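Local coordinates for pesticidal crystal protein Cry2Aa (Bacillus thuringiensis serovar kurstaki, PDB 1I5P) that promotes colloidosmotic lysis by binding to the midgut epithelial cells of dipteran and lepidopteran larvae, acting as an insecticidal crystal toxin, at residues E243-T246 and Y247-N251. Residues are numbered along the deposited sequence; the frame is centred on the assembly and turned at random.
Sequences EFRT and YMFLN
The guanidinium of R245 lies flat on one face of the F249 ring, a cation-pi stack between side chains one helical turn apart. R245 CZ stands 3.8 Å from the centroid of the F249 ring. It is 6° off the ring normal, and the two planes are inclined by only 19°. NH2 of R245 settles toward the rim, 3.5 Å from F249 CE2, while the arginine's CG meets CD1 of the same ring. R245 reaches this position with CG anti to the backbone N (chi1 173°) and the chain extended as far as NE, and a turn about the CD-NE bond then lays the guanidinium over the ring. The other two aromatic rings make lighter contacts: M248 CG passes over one face of F244, 4.4 Å from its CZ, and the amide nitrogen of N251 sits above one face of the Y247 ring, toward the rim.

Beneath the side chains, four backbone bonds of the i to i+4 kind join 243-246 to 247-250, with F249 N donating to R245 O at 2.7 Å; the helix widens into a pi-type turn at 249-251. Y247 O takes two donors, N251 N and N251 ND2, from opposite faces of its carbonyl plane; the second bond, 3.0 Å from ND2 to Y247 O, ties the asparagine amide back to its own helix. On another side, T246 and L250 lie side by side, with CG2 of T246 3.9 Å from CD1 of L250.

The example belongs to helix 238-259 of the N-terminal helical bundle of a delta-endotoxin. Of the residues that touch here, all but the partly exposed E243 are buried. NH1 of R245 hydrogen-bonds the carbonyl O of N274, which helps hold the guanidinium over the ring. F244 and M248 pack on helix 202-232, Y247 stacks on F100 of helix 88-101, and T246 and L250 touch L275 in strand 275-278.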
ATOM      1  N   GLU A 243      -1.943 -13.156   0.113  1.00 12.15           N
ATOM      2  CA  GLU A 243      -0.550 -13.228  -0.323  1.00 12.36           C
ATOM      3  C   GLU A 243      -0.427 -13.003  -1.824  1.00 13.40           C
ATOM      4  O   GLU A 243       0.553 -12.424  -2.296  1.00 14.23           O
ATOM      5  CB  GLU A 243       0.065 -14.581   0.034  1.00 11.95           C
ATOM      6  CG  GLU A 243       0.160 -14.862   1.519  1.00 14.17           C
ATOM      7  CD  GLU A 243       1.451 -15.564   1.891  1.00 15.27           C
ATOM      8  OE1 GLU A 243       1.880 -16.466   1.141  1.00 17.05           O
ATOM      9  OE2 GLU A 243       2.037 -15.218   2.936  1.00 13.13           O
ATOM     10  N   PHE A 244      -1.412 -13.476  -2.577  1.00 12.54           N
ATOM     11  CA  PHE A 244      -1.387 -13.280  -4.013  1.00 10.86           C
ATOM     12  C   PHE A 244      -1.397 -11.777  -4.262  1.00 10.32           C
ATOM     13  O   PHE A 244      -0.659 -11.271  -5.103  1.00  8.80           O
ATOM     14  CB  PHE A 244      -2.616 -13.912  -4.670  1.00 13.50           C
ATOM     15  CG  PHE A 244      -2.692 -13.688  -6.159  1.00 13.08           C
ATOM     16  CD1 PHE A 244      -1.883 -14.410  -7.029  1.00 15.92           C
ATOM     17  CD2 PHE A 244      -3.558 -12.737  -6.689  1.00 15.01           C
ATOM     18  CE1 PHE A 244      -1.937 -14.195  -8.404  1.00 16.75           C
ATOM     19  CE2 PHE A 244      -3.622 -12.510  -8.066  1.00 15.73           C
ATOM     20  CZ  PHE A 244      -2.806 -13.240  -8.925  1.00 17.55           C
ATOM     21  N   ARG A 245      -2.245 -11.066  -3.520  1.00  9.46           N
ATOM     22  CA  ARG A 245      -2.357  -9.616  -3.659  1.00 11.37           C
ATOM     23  C   ARG A 245      -1.077  -8.925  -3.210  1.00 11.15           C
ATOM     24  O   ARG A 245      -0.561  -8.044  -3.897  1.00 11.70           O
ATOM     25  CB  ARG A 245      -3.535  -9.080  -2.834  1.00 12.25           C
ATOM     26  CG  ARG A 245      -3.613  -7.554  -2.787  1.00 10.91           C
ATOM     27  CD  ARG A 245      -4.825  -7.081  -2.003  1.00 13.56           C
ATOM     28  NE  ARG A 245      -4.863  -5.626  -1.891  1.00 14.22           N
ATOM     29  CZ  ARG A 245      -4.005  -4.905  -1.174  1.00 16.76           C
ATOM     30  NH1 ARG A 245      -3.033  -5.495  -0.491  1.00 14.44           N
ATOM     31  NH2 ARG A 245      -4.115  -3.584  -1.148  1.00 15.63           N
ATOM     32  N   THR A 246      -0.574  -9.332  -2.051  1.00 10.70           N
ATOM     33  CA  THR A 246       0.645  -8.754  -1.512  1.00 10.51           C
ATOM     34  C   THR A 246       1.792  -8.907  -2.491  1.00 10.80           C
ATOM     35  O   THR A 246       2.506  -7.943  -2.781  1.00 10.20           O
ATOM     36  CB  THR A 246       1.030  -9.418  -0.181  1.00 10.25           C
ATOM     37  OG1 THR A 246       0.099  -9.012   0.830  1.00  9.12           O
ATOM     38  CG2 THR A 246       2.440  -9.028   0.233  1.00  5.54           C
ATOM     39  N   TYR A 247       1.957 -10.121  -3.008  1.00 11.56           N
ATOM     40  CA  TYR A 247       3.023 -10.399  -3.953  1.00 11.52           C
ATOM     41  C   TYR A 247       2.956  -9.440  -5.143  1.00 11.24           C
ATOM     42  O   TYR A 247       3.956  -8.822  -5.507  1.00 12.27           O
ATOM     43  CB  TYR A 247       2.939 -11.847  -4.452  1.00  9.79           C
ATOM     44  CG  TYR A 247       4.186 -12.278  -5.187  1.00 11.14           C
ATOM     45  CD1 TYR A 247       5.204 -12.982  -4.533  1.00 11.85           C
ATOM     46  CD2 TYR A 247       4.386 -11.918  -6.520  1.00 11.63           C
ATOM     47  CE1 TYR A 247       6.392 -13.308  -5.192  1.00 10.93           C
ATOM     48  CE2 TYR A 247       5.568 -12.236  -7.183  1.00 13.16           C
ATOM     49  CZ  TYR A 247       6.565 -12.927  -6.514  1.00 14.30           C
ATOM     50  OH  TYR A 247       7.749 -13.205  -7.167  1.00 19.28           O
ATOM     51  N   MET A 248       1.777  -9.310  -5.744  1.00 10.60           N
ATOM     52  CA  MET A 248       1.600  -8.421  -6.895  1.00 11.23           C
ATOM     53  C   MET A 248       1.664  -6.935  -6.539  1.00 11.60           C
ATOM     54  O   MET A 248       2.125  -6.116  -7.336  1.00 11.39           O
ATOM     55  CB  MET A 248       0.279  -8.732  -7.601  1.00  8.33           C
ATOM     56  CG  MET A 248       0.263 -10.085  -8.322  1.00 16.18           C
ATOM     57  SD  MET A 248       1.544 -10.209  -9.603  1.00 16.10           S
ATOM     58  CE  MET A 248       1.845 -11.999  -9.651  1.00 18.47           C
ATOM     59  N   PHE A 249       1.211  -6.572  -5.346  1.00 11.41           N
ATOM     60  CA  PHE A 249       1.265  -5.168  -4.963  1.00 14.43           C
ATOM     61  C   PHE A 249       2.711  -4.724  -4.728  1.00 14.63           C
ATOM     62  O   PHE A 249       3.082  -3.600  -5.054  1.00 17.17           O
ATOM     63  CB  PHE A 249       0.403  -4.918  -3.726  1.00 14.07           C
ATOM     64  CG  PHE A 249      -0.970  -4.398  -4.056  1.00 15.15           C
ATOM     65  CD1 PHE A 249      -1.904  -5.213  -4.692  1.00 15.09           C
ATOM     66  CD2 PHE A 249      -1.310  -3.074  -3.789  1.00 17.00           C
ATOM     67  CE1 PHE A 249      -3.153  -4.723  -5.056  1.00 15.46           C
ATOM     68  CE2 PHE A 249      -2.561  -2.567  -4.149  1.00 17.16           C
ATOM     69  CZ  PHE A 249      -3.486  -3.394  -4.786  1.00 18.26           C
ATOM     70  N   LEU A 250       3.535  -5.613  -4.184  1.00 13.45           N
ATOM     71  CA  LEU A 250       4.935  -5.281  -3.934  1.00 14.49           C
ATOM     72  C   LEU A 250       5.778  -5.338  -5.206  1.00 15.31           C
ATOM     73  O   LEU A 250       6.697  -4.537  -5.385  1.00 13.50           O
ATOM     74  CB  LEU A 250       5.526  -6.233  -2.895  1.00 13.57           C
ATOM     75  CG  LEU A 250       5.127  -5.977  -1.438  1.00 11.96           C
ATOM     76  CD1 LEU A 250       5.674  -7.087  -0.554  1.00  9.54           C
ATOM     77  CD2 LEU A 250       5.663  -4.624  -0.996  1.00 11.70           C
ATOM     78  N   ASN A 251       5.447  -6.283  -6.083  1.00 14.00           N
ATOM     79  CA  ASN A 251       6.164  -6.489  -7.337  1.00 12.32           C
ATOM     80  C   ASN A 251       5.656  -5.651  -8.495  1.00 11.85           C
ATOM     81  O   ASN A 251       6.387  -5.411  -9.459  1.00 12.57           O
ATOM     82  CB  ASN A 251       6.070  -7.958  -7.763  1.00 10.89           C
ATOM     83  CG  ASN A 251       7.162  -8.806  -7.176  1.00 11.26           C
ATOM     84  OD1 ASN A 251       8.286  -8.819  -7.678  1.00 13.50           O
ATOM     85  ND2 ASN A 251       6.845  -9.519  -6.099  1.00 11.00           N
TER